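Mating-type switching protein swi5 (Schizosaccharomyces pombe, PDB 3VIQ) partners Sfr1 in a complex that activates Rad51-mediated strand exchange, serving recombinational DNA repair, and is required for normal mating-type switching. Local coordinates at the interface of chains B and A. Residues are numbered along the deposited sequence; one frame, centred on the assembly and turned at random. Chains: chain A, Mating-type switching protein swi5; chain B, Swi5-dependent recombination DNA repair protein 1.

The interface of chains B and A. Residues chain B 48, 51-52; chain A 57-58, 61, 81.
Helix 38-68 of chain B, the Sfr1 subunit, meets two pieces of Swi5 here: helix 36-67 of chain A, and the loop near the C-terminus of chain A that carries A:Val81. A:Val81 lies over one face of the B:Trp48 indole, while helix 36-67 comes in at the rim, toward the other side of the ring plane. The CG1 methyl of A:Val81 makes a CH-pi contact 3.7 Å from the centroid of the six-membered ring of B:Trp48. The methyl is displaced toward the rim, and the valine side chain crosses the indole at about a right angle. Its second branch, CG2, reaches the outer corner of the ring, 3.8 Å from B:Trp48 CZ3.

On the helix 36-67 side, the methyl CB of A:Ala57 leans on the rim of the indole, 3.6 Å from B:Trp48 CE3, and A:Leu58 places CD2 farther along, 4.1 Å from B:Trp48 CZ3. With CG of B:Trp48 anti to its carbonyl carbon (chi1 -69°) and chi2 at 110°, the six-membered ring is directed between A:Val81 and A:Ala57.

CB of B:Ala51 faces A:Val81 CG1, and the same B:Ala51 CB lies 4.3 Å from the delta-methyl CD1 of A:Ile61. One residue on, the short side chains of B:Ala52 and A:Ala57 probably allow the two helices to approach closely: the CB methyl of B:Ala52 rests 3.9 Å from the backbone CA of A:Ala57.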
loop_
_atom_site.group_PDB
_atom_site.type_symbol
_atom_site.label_atom_id
_atom_site.label_comp_id
_atom_site.label_asym_id
_atom_site.label_seq_id
_atom_site.Cartn_x
_atom_site.Cartn_y
_atom_site.Cartn_z
ATOM N N TRP B 48 -5.250 8.369 -12.368
ATOM C CA TRP B 48 -5.181 9.186 -11.131
ATOM C C TRP B 48 -3.765 9.716 -10.851
ATOM O O TRP B 48 -3.592 10.863 -10.410
ATOM C CB TRP B 48 -5.706 8.424 -9.910
ATOM C CG TRP B 48 -7.178 8.201 -9.965
ATOM C CD1 TRP B 48 -7.811 7.007 -10.153
ATOM C CD2 TRP B 48 -8.209 9.180 -9.846
ATOM N NE1 TRP B 48 -9.176 7.188 -10.160
ATOM C CE2 TRP B 48 -9.445 8.511 -9.976
ATOM C CE3 TRP B 48 -8.219 10.567 -9.641
ATOM C CZ2 TRP B 48 -10.670 9.171 -9.897
ATOM C CZ3 TRP B 48 -9.449 11.225 -9.577
ATOM C CH2 TRP B 48 -10.650 10.524 -9.702
ATOM N N ALA B 51 -3.325 12.611 -12.964
ATOM C CA ALA B 51 -4.107 13.717 -12.356
ATOM C C ALA B 51 -3.370 14.379 -11.183
ATOM O O ALA B 51 -3.220 15.594 -11.160
ATOM C CB ALA B 51 -5.493 13.273 -11.934
ATOM N N ALA B 52 -2.915 13.594 -10.231
ATOM C CA ALA B 52 -2.188 14.123 -9.061
ATOM C C ALA B 52 -0.959 14.944 -9.437
ATOM O O ALA B 52 -0.761 16.013 -8.896
ATOM C CB ALA B 52 -1.807 12.994 -8.106
ATOM N N ALA A 57 -4.995 12.441 -5.429
ATOM C CA ALA A 57 -5.445 13.194 -6.593
ATOM C C ALA A 57 -6.709 13.994 -6.260
ATOM O O ALA A 57 -6.789 15.186 -6.589
ATOM C CB ALA A 57 -5.693 12.253 -7.800
ATOM N N LEU A 58 -7.658 13.388 -5.547
ATOM C CA LEU A 58 -8.894 14.100 -5.230
ATOM C C LEU A 58 -8.583 15.236 -4.320
ATOM O O LEU A 58 -9.111 16.329 -4.495
ATOM C CB LEU A 58 -9.962 13.186 -4.624
ATOM C CG LEU A 58 -10.709 12.316 -5.653
ATOM C CD1 LEU A 58 -11.622 11.230 -4.976
ATOM C CD2 LEU A 58 -11.487 13.221 -6.610
ATOM N N ILE A 61 -6.860 18.139 -6.553
ATOM C CA ILE A 61 -7.910 18.695 -7.411
ATOM C C ILE A 61 -8.920 19.520 -6.588
ATOM O O ILE A 61 -9.334 20.601 -7.027
ATOM C CB ILE A 61 -8.705 17.627 -8.197
ATOM C CG1 ILE A 61 -7.783 16.840 -9.159
ATOM C CG2 ILE A 61 -9.866 18.330 -8.940
ATOM C CD1 ILE A 61 -8.404 15.513 -9.750
ATOM N N VAL A 81 -9.979 12.831 -15.546
ATOM C CA VAL A 81 -10.726 11.883 -14.743
ATOM C C VAL A 81 -12.232 12.137 -14.783
ATOM O O VAL A 81 -12.698 13.142 -15.305
ATOM C CB VAL A 81 -10.259 11.879 -13.281
ATOM C CG1 VAL A 81 -8.867 11.296 -13.189
ATOM C CG2 VAL A 81 -10.266 13.275 -12.694
#